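Local structure of RNA-dependent RNA Polymerase (Bombyx mori cytoplasmic polyhedrosis virus, 6TZ0) at residues Glu945-Arg950 with Val968-Leu973; Val930-Ala934 with Gln974-Gln978; Gln258-His262 with Thr285-Pro289; Thr268-Trp272 with Val728-Phe732. The protein transcribes and replicates the segmented double-stranded RNA genome of the virus, adding ribonucleotides to growing RNA strands with an RNA template as guide. All blocks are in the same frame, centred on the assembly; numbering follows the deposited sequence.

Contact 1 of 4, residues Glu945-Arg950 with Val968-Leu973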
loop_
_atom_site.group_PDB
_atom_site.type_symbol
_atom_site.label_atom_id
_atom_site.label_comp_id
_atom_site.label_asym_id
_atom_site.label_seq_id
_atom_site.Cartn_x
_atom_site.Cartn_y
_atom_site.Cartn_z
ATOM N N GLU A 945 -14.003 17.540 -21.063
ATOM C CA GLU A 945 -12.951 18.442 -20.608
ATOM C C GLU A 945 -11.712 18.369 -21.494
ATOM O O GLU A 945 -11.014 19.373 -21.674
ATOM C CB GLU A 945 -12.579 18.134 -19.159
ATOM C CG GLU A 945 -13.668 18.447 -18.155
ATOM C CD GLU A 945 -13.242 18.148 -16.731
ATOM O OE1 GLU A 945 -12.141 17.589 -16.543
ATOM O OE2 GLU A 945 -14.006 18.474 -15.800
ATOM N N ARG A 946 -11.425 17.202 -22.060
ATOM C CA ARG A 946 -10.169 16.999 -22.768
ATOM C C ARG A 946 -10.274 17.273 -24.262
ATOM O O ARG A 946 -9.292 17.713 -24.873
ATOM C CB ARG A 946 -9.667 15.576 -22.523
ATOM C CG ARG A 946 -9.288 15.314 -21.070
ATOM C CD ARG A 946 -8.832 13.888 -20.861
ATOM N NE ARG A 946 -8.602 13.568 -19.457
ATOM C CZ ARG A 946 -7.425 13.659 -18.851
ATOM N NH1 ARG A 946 -6.354 14.048 -19.528
ATOM N NH2 ARG A 946 -7.314 13.344 -17.569
ATOM N N GLU A 947 -11.440 17.041 -24.870
ATOM C CA GLU A 947 -11.582 17.347 -26.289
ATOM C C GLU A 947 -11.640 18.851 -26.532
ATOM O O GLU A 947 -11.191 19.322 -27.583
ATOM C CB GLU A 947 -12.810 16.647 -26.877
ATOM C CG GLU A 947 -14.151 17.101 -26.329
ATOM C CD GLU A 947 -15.319 16.394 -26.991
ATOM O OE1 GLU A 947 -15.073 15.521 -27.849
ATOM O OE2 GLU A 947 -16.481 16.718 -26.661
ATOM N N LYS A 948 -12.134 19.621 -25.557
ATOM C CA LYS A 948 -12.059 21.076 -25.655
ATOM C C LYS A 948 -10.622 21.560 -25.541
ATOM O O LYS A 948 -10.230 22.519 -26.216
ATOM C CB LYS A 948 -12.914 21.727 -24.570
ATOM C CG LYS A 948 -14.403 21.581 -24.761
ATOM C CD LYS A 948 -15.140 22.302 -23.650
ATOM C CE LYS A 948 -16.647 22.164 -23.787
ATOM N NZ LYS A 948 -17.346 22.863 -22.676
ATOM N N SER A 949 -9.823 20.900 -24.698
ATOM C CA SER A 949 -8.413 21.250 -24.578
ATOM C C SER A 949 -7.654 20.923 -25.857
ATOM O O SER A 949 -6.799 21.701 -26.291
ATOM C CB SER A 949 -7.798 20.528 -23.381
ATOM O OG SER A 949 -6.424 20.833 -23.249
ATOM N N ARG A 950 -7.981 19.790 -26.489
ATOM C CA ARG A 950 -7.370 19.447 -27.772
ATOM C C ARG A 950 -7.798 20.412 -28.874
ATOM O O ARG A 950 -6.986 20.781 -29.732
ATOM C CB ARG A 950 -7.720 18.013 -28.158
ATOM C CG ARG A 950 -7.066 16.947 -27.305
ATOM C CD ARG A 950 -7.246 15.570 -27.919
ATOM N NE ARG A 950 -8.635 15.145 -27.947
ATOM C CZ ARG A 950 -9.213 14.464 -26.968
ATOM N NH1 ARG A 950 -8.505 14.134 -25.899
ATOM N NH2 ARG A 950 -10.486 14.109 -27.059
ATOM N N VAL A 968 -0.410 20.170 -22.788
ATOM C CA VAL A 968 -1.809 20.132 -23.197
ATOM C C VAL A 968 -2.532 19.042 -22.419
ATOM O O VAL A 968 -2.045 17.909 -22.312
ATOM C CB VAL A 968 -1.912 19.909 -24.713
ATOM C CG1 VAL A 968 -3.361 19.813 -25.163
ATOM C CG2 VAL A 968 -1.203 21.021 -25.453
ATOM N N TYR A 969 -3.702 19.383 -21.870
ATOM C CA TYR A 969 -4.414 18.489 -20.964
ATOM C C TYR A 969 -5.209 17.418 -21.694
ATOM O O TYR A 969 -5.417 16.332 -21.142
ATOM C CB TYR A 969 -5.344 19.297 -20.059
ATOM C CG TYR A 969 -6.113 18.472 -19.050
ATOM C CD1 TYR A 969 -5.486 17.958 -17.921
ATOM C CD2 TYR A 969 -7.466 18.207 -19.228
ATOM C CE1 TYR A 969 -6.186 17.208 -16.998
ATOM C CE2 TYR A 969 -8.172 17.459 -18.312
ATOM C CZ TYR A 969 -7.529 16.963 -17.199
ATOM O OH TYR A 969 -8.238 16.216 -16.286
ATOM N N GLY A 970 -5.680 17.702 -22.911
ATOM C CA GLY A 970 -6.333 16.671 -23.702
ATOM C C GLY A 970 -5.390 15.557 -24.103
ATOM O O GLY A 970 -5.814 14.415 -24.298
ATOM N N TYR A 971 -4.109 15.872 -24.224
ATOM C CA TYR A 971 -3.044 14.899 -24.398
ATOM C C TYR A 971 -2.555 14.475 -23.012
ATOM O O TYR A 971 -3.223 14.719 -22.005
ATOM C CB TYR A 971 -1.949 15.513 -25.269
ATOM C CG TYR A 971 -2.389 15.772 -26.688
ATOM C CD1 TYR A 971 -3.382 15.008 -27.283
ATOM C CD2 TYR A 971 -1.859 16.829 -27.407
ATOM C CE1 TYR A 971 -3.788 15.254 -28.574
ATOM C CE2 TYR A 971 -2.265 17.087 -28.700
ATOM C CZ TYR A 971 -3.234 16.299 -29.275
ATOM O OH TYR A 971 -3.649 16.550 -30.562
ATOM N N GLY A 972 -1.407 13.822 -22.931
ATOM C CA GLY A 972 -0.833 13.458 -21.647
ATOM C C GLY A 972 -1.326 12.140 -21.108
ATOM O O GLY A 972 -0.530 11.297 -20.689
ATOM N N LEU A 973 -2.644 11.951 -21.094
ATOM C CA LEU A 973 -3.192 10.622 -20.870
ATOM C C LEU A 973 -2.817 9.698 -22.024
ATOM O O LEU A 973 -2.499 8.518 -21.810
ATOM C CB LEU A 973 -4.706 10.728 -20.689
ATOM C CG LEU A 973 -5.499 9.527 -20.186
ATOM C CD1 LEU A 973 -5.035 9.145 -18.802
ATOM C CD2 LEU A 973 -6.975 9.867 -20.164
#
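This is a helix-to-loop contact in the C-terminal region of the polymerase: residues 945-950 of helix 945-958 meet the loop 968-972 and the first residue of helix 973-979. Its centre is a close backbone approach, with Arg-946 CA and Gly-970 CA only 4.0 Å apart and a CA-H...O contact of 3.3 Å between Gly-970 CA and Arg-946 O. Glycine suits this position, because a beta carbon there would collide with Arg-946 O and with Arg-950 CG. Two arginines then embrace the loop. The guanidinium of Arg-946 lies flat on the ring of Tyr-969, with planes at 16° and Arg-946 CZ 4.2 Å from the Tyr-969 ring centroid, an off-centre cation-pi stack; Leu-973 CB covers its opposite face. Arg-950 donates from NH1 to Gly-970 O at 3.1 Å, while its CD packs 3.5 Å from Tyr-971 CE1; the same guanidinium forms a salt bridge with Glu-938. Between them, Gly-970 N gives a weak hydrogen bond to Ser-949 OG at 3.2 Å, and Ser-949 is also hydrogen-bonded to Ala-1113 O. The loop ends at Gly-972, the N-cap residue of helix 973-979, so the contact joins helix 945-958 to the N-cap end of helix 973-979, with Ala-1113 of helix 1107-1114 alongside.

Contact 2 of 4, residues Val930-Ala934 with Gln974-Gln978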
loop_
_atom_site.group_PDB
_atom_site.type_symbol
_atom_site.label_atom_id
_atom_site.label_comp_id
_atom_site.label_asym_id
_atom_site.label_seq_id
_atom_site.Cartn_x
_atom_site.Cartn_y
_atom_site.Cartn_z
ATOM N N VAL A 930 -2.901 3.782 -29.504
ATOM C CA VAL A 930 -2.732 4.656 -28.344
ATOM C C VAL A 930 -3.849 5.692 -28.289
ATOM O O VAL A 930 -4.466 5.909 -27.232
ATOM C CB VAL A 930 -1.347 5.327 -28.376
ATOM C CG1 VAL A 930 -1.205 6.324 -27.239
ATOM C CG2 VAL A 930 -0.256 4.288 -28.295
ATOM N N ASN A 931 -4.131 6.333 -29.431
ATOM C CA ASN A 931 -5.232 7.289 -29.509
ATOM C C ASN A 931 -6.567 6.620 -29.234
ATOM O O ASN A 931 -7.432 7.207 -28.579
ATOM C CB ASN A 931 -5.270 7.964 -30.880
ATOM C CG ASN A 931 -4.077 8.853 -31.130
ATOM O OD1 ASN A 931 -3.287 8.609 -32.038
ATOM N ND2 ASN A 931 -3.941 9.896 -30.326
ATOM N N GLU A 932 -6.736 5.379 -29.697
ATOM C CA GLU A 932 -7.988 4.667 -29.473
ATOM C C GLU A 932 -8.191 4.335 -27.999
ATOM O O GLU A 932 -9.294 4.520 -27.466
ATOM C CB GLU A 932 -8.024 3.404 -30.326
ATOM C CG GLU A 932 -9.323 2.642 -30.225
ATOM C CD GLU A 932 -9.406 1.506 -31.212
ATOM O OE1 GLU A 932 -8.451 1.328 -31.996
ATOM O OE2 GLU A 932 -10.427 0.789 -31.203
ATOM N N LEU A 933 -7.131 3.889 -27.316
ATOM C CA LEU A 933 -7.239 3.575 -25.894
ATOM C C LEU A 933 -7.495 4.824 -25.061
ATOM O O LEU A 933 -8.323 4.799 -24.143
ATOM C CB LEU A 933 -5.982 2.864 -25.400
ATOM C CG LEU A 933 -5.706 1.440 -25.877
ATOM C CD1 LEU A 933 -4.380 0.979 -25.328
ATOM C CD2 LEU A 933 -6.804 0.495 -25.460
ATOM N N ALA A 934 -6.834 5.937 -25.389
ATOM C CA ALA A 934 -7.046 7.151 -24.604
ATOM C C ALA A 934 -8.413 7.774 -24.878
ATOM O O ALA A 934 -9.055 8.302 -23.958
ATOM C CB ALA A 934 -5.938 8.153 -24.879
ATOM N N GLN A 974 -2.814 10.244 -23.251
ATOM C CA GLN A 974 -2.160 9.593 -24.385
ATOM C C GLN A 974 -0.695 9.325 -24.095
ATOM O O GLN A 974 -0.184 8.244 -24.407
ATOM C CB GLN A 974 -2.261 10.456 -25.643
ATOM C CG GLN A 974 -3.647 10.673 -26.182
ATOM C CD GLN A 974 -3.652 11.454 -27.478
ATOM O OE1 GLN A 974 -2.601 11.844 -27.988
ATOM N NE2 GLN A 974 -4.842 11.699 -28.011
ATOM N N GLU A 975 -0.001 10.297 -23.492
ATOM C CA GLU A 975 1.414 10.119 -23.189
ATOM C C GLU A 975 1.629 9.076 -22.107
ATOM O O GLU A 975 2.584 8.300 -22.180
ATOM C CB GLU A 975 2.051 11.440 -22.768
ATOM C CG GLU A 975 2.250 12.448 -23.878
ATOM C CD GLU A 975 2.978 13.684 -23.389
ATOM O OE1 GLU A 975 3.155 13.813 -22.161
ATOM O OE2 GLU A 975 3.395 14.510 -24.227
ATOM N N LYS A 976 0.747 9.030 -21.108
ATOM C CA LYS A 976 0.889 8.053 -20.031
ATOM C C LYS A 976 0.669 6.634 -20.545
ATOM O O LYS A 976 1.435 5.713 -20.209
ATOM C CB LYS A 976 -0.093 8.388 -18.912
ATOM C CG LYS A 976 0.135 7.647 -17.615
ATOM C CD LYS A 976 -0.941 8.016 -16.605
ATOM C CE LYS A 976 -0.806 9.450 -16.119
ATOM N NZ LYS A 976 0.389 9.649 -15.256
ATOM N N ILE A 977 -0.350 6.454 -21.392
ATOM C CA ILE A 977 -0.589 5.157 -22.022
ATOM C C ILE A 977 0.558 4.795 -22.962
ATOM O O ILE A 977 0.983 3.635 -23.021
ATOM C CB ILE A 977 -1.955 5.164 -22.736
ATOM C CG1 ILE A 977 -3.075 5.251 -21.703
ATOM C CG2 ILE A 977 -2.167 3.929 -23.594
ATOM C CD1 ILE A 977 -4.433 5.445 -22.298
ATOM N N GLN A 978 1.120 5.787 -23.661
ATOM C CA GLN A 978 2.229 5.518 -24.572
ATOM C C GLN A 978 3.495 5.123 -23.825
ATOM O O GLN A 978 4.277 4.312 -24.330
ATOM C CB GLN A 978 2.485 6.742 -25.454
ATOM C CG GLN A 978 3.372 6.489 -26.668
ATOM C CD GLN A 978 4.848 6.678 -26.386
ATOM O OE1 GLN A 978 5.231 7.478 -25.534
ATOM N NE2 GLN A 978 5.685 5.936 -27.099
#
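Helices 927-937 and 973-979 cross here as a helix-helix packing pair of the C-terminal region. The axes of their short segments approach to 9.2 Å, with 119° between the N-to-C directions, so the chains run obliquely and more nearly opposed than parallel. The closest backbone pairs are Ala-934 with Gln-974, whose CA atoms are 5.5 Å apart, and Val-930 with Gln-978, at 6.3 Å. Ile-977 points at the partner helix and is met by three apolar side chains: its CD1 lies 4.0 Å from Ala-934 CB, and its CG2 lies 4.1 Å from Leu-933 CD1 and, more loosely, 4.5 Å from Val-930 CG1. Helix 449-455 extends this apolar cluster, with Val-451 and Ala-454 against Ile-977 and Val-455 against Leu-933; Leu-933 also packs on Asn-64 of the neighbouring Viral structural protein 4 chain. At the more polar margin, the Asn-931 side chain, whose CB points away, reaches back to the Gln-974 side chain. The aliphatic part of Gln-974 packs as well, its CG 3.6 Å from Ala-934 CB, and the methyl carbon CG1 of Val-930 settles 3.6 Å from the backbone Gln-974 O.

Contact 3 of 4, residues Gln258-His262 with Thr285-Pro289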
loop_
_atom_site.group_PDB
_atom_site.type_symbol
_atom_site.label_atom_id
_atom_site.label_comp_id
_atom_site.label_asym_id
_atom_site.label_seq_id
_atom_site.Cartn_x
_atom_site.Cartn_y
_atom_site.Cartn_z
ATOM N N GLN A 258 13.632 3.761 29.992
ATOM C CA GLN A 258 12.635 4.287 30.908
ATOM C C GLN A 258 13.062 4.079 32.355
ATOM O O GLN A 258 12.923 4.983 33.185
ATOM C CB GLN A 258 11.297 3.621 30.610
ATOM C CG GLN A 258 10.105 4.229 31.274
ATOM C CD GLN A 258 8.834 3.596 30.787
ATOM O OE1 GLN A 258 8.865 2.631 30.032
ATOM N NE2 GLN A 258 7.709 4.151 31.182
ATOM N N GLU A 259 13.642 2.917 32.661
ATOM C CA GLU A 259 14.191 2.683 33.993
ATOM C C GLU A 259 15.421 3.538 34.260
ATOM O O GLU A 259 15.609 4.019 35.386
ATOM C CB GLU A 259 14.531 1.206 34.161
ATOM C CG GLU A 259 15.019 0.834 35.537
ATOM C CD GLU A 259 15.333 -0.633 35.652
ATOM O OE1 GLU A 259 15.142 -1.356 34.656
ATOM O OE2 GLU A 259 15.781 -1.063 36.733
ATOM N N ALA A 260 16.257 3.742 33.240
ATOM C CA ALA A 260 17.420 4.611 33.400
ATOM C C ALA A 260 17.009 6.050 33.693
ATOM O O ALA A 260 17.556 6.690 34.600
ATOM C CB ALA A 260 18.292 4.552 32.150
ATOM N N LEU A 261 16.018 6.554 32.963
ATOM C CA LEU A 261 15.540 7.911 33.159
ATOM C C LEU A 261 14.765 8.050 34.463
ATOM O O LEU A 261 14.733 9.139 35.043
ATOM C CB LEU A 261 14.679 8.312 31.966
ATOM C CG LEU A 261 14.341 9.778 31.726
ATOM C CD1 LEU A 261 15.592 10.555 31.363
ATOM C CD2 LEU A 261 13.339 9.852 30.618
ATOM N N HIS A 262 14.144 6.964 34.934
ATOM C CA HIS A 262 13.600 6.928 36.288
ATOM C C HIS A 262 14.692 7.105 37.334
ATOM O O HIS A 262 14.556 7.916 38.255
ATOM C CB HIS A 262 12.863 5.615 36.519
ATOM C CG HIS A 262 12.494 5.375 37.948
ATOM N ND1 HIS A 262 11.484 6.058 38.584
ATOM C CD2 HIS A 262 13.006 4.525 38.867
ATOM C CE1 HIS A 262 11.388 5.642 39.832
ATOM N NE2 HIS A 262 12.300 4.709 40.029
ATOM N N THR A 285 10.787 16.297 37.982
ATOM C CA THR A 285 11.167 14.954 38.388
ATOM C C THR A 285 10.921 13.994 37.235
ATOM O O THR A 285 10.021 14.210 36.418
ATOM C CB THR A 285 10.413 14.505 39.643
ATOM O OG1 THR A 285 10.842 13.187 40.010
ATOM C CG2 THR A 285 8.912 14.512 39.441
ATOM N N THR A 286 11.756 12.963 37.138
ATOM C CA THR A 286 11.622 11.958 36.094
ATOM C C THR A 286 11.345 10.580 36.668
ATOM O O THR A 286 11.499 9.578 35.967
ATOM C CB THR A 286 12.866 11.921 35.207
ATOM O OG1 THR A 286 14.026 11.643 36.001
ATOM C CG2 THR A 286 13.047 13.232 34.483
ATOM N N SER A 287 10.956 10.516 37.934
ATOM C CA SER A 287 10.515 9.263 38.520
ATOM C C SER A 287 9.178 8.852 37.919
ATOM O O SER A 287 8.408 9.693 37.455
ATOM C CB SER A 287 10.401 9.401 40.032
ATOM O OG SER A 287 9.409 10.346 40.375
ATOM N N GLU A 288 8.903 7.560 37.929
ATOM C CA GLU A 288 7.749 6.983 37.263
ATOM C C GLU A 288 6.708 6.532 38.278
ATOM O O GLU A 288 7.031 6.300 39.446
ATOM C CB GLU A 288 8.193 5.795 36.399
ATOM C CG GLU A 288 9.145 6.163 35.275
ATOM C CD GLU A 288 8.516 7.040 34.216
ATOM O OE1 GLU A 288 7.304 6.898 33.958
ATOM O OE2 GLU A 288 9.236 7.876 33.636
ATOM N N PRO A 289 5.440 6.418 37.878
ATOM C CA PRO A 289 4.419 5.890 38.791
ATOM C C PRO A 289 4.620 4.406 39.061
ATOM O O PRO A 289 5.421 3.728 38.419
ATOM C CB PRO A 289 3.111 6.145 38.044
ATOM C CG PRO A 289 3.417 7.241 37.111
ATOM C CD PRO A 289 4.823 7.025 36.684
#
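Where strand 278-285 runs out at Thr-285, the chain passes along the C-terminal part of helix 257-264. Thr-285 makes no contact with 258-262; its OG1 shares a hydrogen bond of 3.2 Å with Ser-287 OG and bonds weakly to Gly-265 O, just past the helix. Thr-286 makes the first direct link, donating from OG1 to Leu-261 O at 2.8 Å, with its CB 4.3 Å from Leu-261 CG. Its carbonyl takes part as well, Thr-286 O receiving a nearly straight CA-H...O contact of 3.4 Å from His-262 CA. The nearest CA pair is Ser-287 with His-262, 4.5 Å apart, and Ser-287 CA lies 3.3 Å from His-262 ND1. At Glu-288 the backbone nitrogen donates to His-262 ND1 at 3.1 Å; the donor Glu-288 N lies at the ring edge, so the imidazole receives the loop's main chain near its own plane. Glu-288 CB points toward the helix, with CG 4.0 Å from His-262 CB. Pro-289 points away from 258-262 and packs on Gln-717, just before helix 290-293. Beyond the pair, Glu-288 accepts a hydrogen bond from Gln-717 N. Helix 325-339 packs on Ala-260 and Leu-261, helix 295-306 on Glu-259, and Gln-258 gives a weak hydrogen bond to Leu-715 O of strand 711-716, an outer strand of the polymerase sheet that carries Asp-547.

Contact 4 of 4, residues Thr268-Trp272 with Val728-Phe732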
loop_
_atom_site.group_PDB
_atom_site.type_symbol
_atom_site.label_atom_id
_atom_site.label_comp_id
_atom_site.label_asym_id
_atom_site.label_seq_id
_atom_site.Cartn_x
_atom_site.Cartn_y
_atom_site.Cartn_z
ATOM N N THR A 268 16.413 19.029 33.968
ATOM C CA THR A 268 16.073 20.391 33.586
ATOM C C THR A 268 15.854 20.425 32.071
ATOM O O THR A 268 16.798 20.319 31.285
ATOM C CB THR A 268 17.133 21.375 34.092
ATOM O OG1 THR A 268 16.928 22.673 33.522
ATOM C CG2 THR A 268 18.562 20.875 33.897
ATOM N N VAL A 269 14.593 20.535 31.676
ATOM C CA VAL A 269 14.146 20.271 30.311
ATOM C C VAL A 269 13.580 21.576 29.762
ATOM O O VAL A 269 13.204 22.463 30.538
ATOM C CB VAL A 269 13.104 19.130 30.268
ATOM C CG1 VAL A 269 13.670 17.899 30.901
ATOM C CG2 VAL A 269 11.827 19.535 30.976
ATOM N N PRO A 270 13.522 21.740 28.441
ATOM C CA PRO A 270 12.864 22.927 27.885
ATOM C C PRO A 270 11.345 22.810 27.944
ATOM O O PRO A 270 10.779 21.737 28.148
ATOM C CB PRO A 270 13.362 22.972 26.437
ATOM C CG PRO A 270 13.714 21.590 26.125
ATOM C CD PRO A 270 14.247 21.000 27.393
ATOM N N VAL A 271 10.687 23.954 27.764
ATOM C CA VAL A 271 9.235 24.061 27.840
ATOM C C VAL A 271 8.724 24.650 26.537
ATOM O O VAL A 271 9.176 25.719 26.116
ATOM C CB VAL A 271 8.784 24.918 29.037
ATOM C CG1 VAL A 271 7.296 25.174 28.986
ATOM C CG2 VAL A 271 9.148 24.246 30.339
ATOM N N TRP A 272 7.777 23.963 25.912
ATOM C CA TRP A 272 7.230 24.367 24.628
ATOM C C TRP A 272 5.863 25.015 24.778
ATOM O O TRP A 272 5.024 24.559 25.557
ATOM C CB TRP A 272 7.128 23.165 23.698
ATOM C CG TRP A 272 8.443 22.696 23.202
ATOM C CD1 TRP A 272 9.274 21.809 23.808
ATOM C CD2 TRP A 272 9.069 23.058 21.970
ATOM N NE1 TRP A 272 10.387 21.613 23.047
ATOM C CE2 TRP A 272 10.285 22.364 21.909
ATOM C CE3 TRP A 272 8.719 23.905 20.914
ATOM C CZ2 TRP A 272 11.159 22.491 20.837
ATOM C CZ3 TRP A 272 9.591 24.032 19.853
ATOM C CH2 TRP A 272 10.792 23.327 19.820
ATOM N N VAL A 728 11.051 12.850 24.227
ATOM C CA VAL A 728 11.266 12.652 25.659
ATOM C C VAL A 728 11.487 14.031 26.267
ATOM O O VAL A 728 12.571 14.599 26.125
ATOM C CB VAL A 728 12.459 11.734 25.958
ATOM C CG1 VAL A 728 12.627 11.565 27.435
ATOM C CG2 VAL A 728 12.295 10.382 25.305
ATOM N N ASN A 729 10.469 14.563 26.950
ATOM C CA ASN A 729 10.527 15.808 27.732
ATOM C C ASN A 729 10.903 17.025 26.887
ATOM O O ASN A 729 11.829 17.767 27.202
ATOM C CB ASN A 729 11.469 15.670 28.930
ATOM C CG ASN A 729 10.866 14.883 30.046
ATOM O OD1 ASN A 729 9.702 15.062 30.377
ATOM N ND2 ASN A 729 11.659 14.012 30.654
ATOM N N GLY A 730 10.145 17.240 25.818
ATOM C CA GLY A 730 10.396 18.382 24.962
ATOM C C GLY A 730 11.616 18.247 24.085
ATOM O O GLY A 730 12.138 19.250 23.603
ATOM N N THR A 731 12.062 17.020 23.838
ATOM C CA THR A 731 13.327 16.741 23.175
ATOM C C THR A 731 13.155 15.582 22.205
ATOM O O THR A 731 12.632 14.531 22.581
ATOM C CB THR A 731 14.407 16.430 24.220
ATOM O OG1 THR A 731 14.807 17.631 24.891
ATOM C CG2 THR A 731 15.590 15.717 23.625
ATOM N N PHE A 732 13.599 15.779 20.967
ATOM C CA PHE A 732 13.493 14.779 19.911
ATOM C C PHE A 732 14.718 13.873 19.912
ATOM O O PHE A 732 15.830 14.333 19.646
ATOM C CB PHE A 732 13.333 15.483 18.565
ATOM C CG PHE A 732 13.380 14.567 17.385
ATOM C CD1 PHE A 732 12.384 13.631 17.179
ATOM C CD2 PHE A 732 14.392 14.685 16.446
ATOM C CE1 PHE A 732 12.419 12.801 16.088
ATOM C CE2 PHE A 732 14.429 13.856 15.350
ATOM C CZ PHE A 732 13.441 12.917 15.173
#
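A tight beta-turn packs against one strand of a beta-hairpin here. The turn, Val-728 to Thr-731, joins strands 725-727 and 732-733 and is defined by its corners: Asn-729 and Gly-730 both have positive phi, close to a type I' turn. A backbone hydrogen bond of 2.8 Å from Val-728 N to Thr-731 O links the residues that flank them. The strand, 266-272, pairs antiparallel with 278-285 and belongs to the N-terminal region. Van der Waals packing accounts for most of the contact. Val-269 points into the turn, its CB 3.6 Å from Asn-729 O and its CG1 3.7 Å from Asn-729 CB. The Pro-270 ring follows with CG 3.8 Å from Gly-730 O and CD 4.2 Å from Thr-731 OG1. Gly-730 matters sterically as well as conformationally, since a beta carbon there would be pressed against Pro-270 O and Trp-272 CD1. Around the pair, Gln-325 of helix 325-339 touches both Val-269 and Asn-729, and Ser-537 binds the backbone nitrogen of Trp-272. Hydrogen bonding between the segments comes down to one well-formed bond: the indole of Trp-272 meets the turn edge-on, NE1 donating to Gly-730 O at 3.0 Å with an N-H...O angle of 157°.

How the contacts relate
The four contacts form two pairs. Contacts 1 and 2 share the C-terminal region, their centres 12 Å apart: segment 968-973 runs directly into 974-978, and contact 1 falls within the span of chain that contact 2 brings together. Contacts 3 and 4 lie 15 Å apart, centre to centre, and touch through Leu-261 CD2 and Val-728 CG1 at 3.7 Å; helix 257-264 leads into strand 266-272, and their segments alternate along the chain. The pairs are well separated, with contact 3 centred 63 Å from contacts 1 and 2. Contact 3 is nearest the catalytic centre: the Gln-258 side chain is about 12 Å from that of Asp-547, a known magnesium ligand, with no metal bound here.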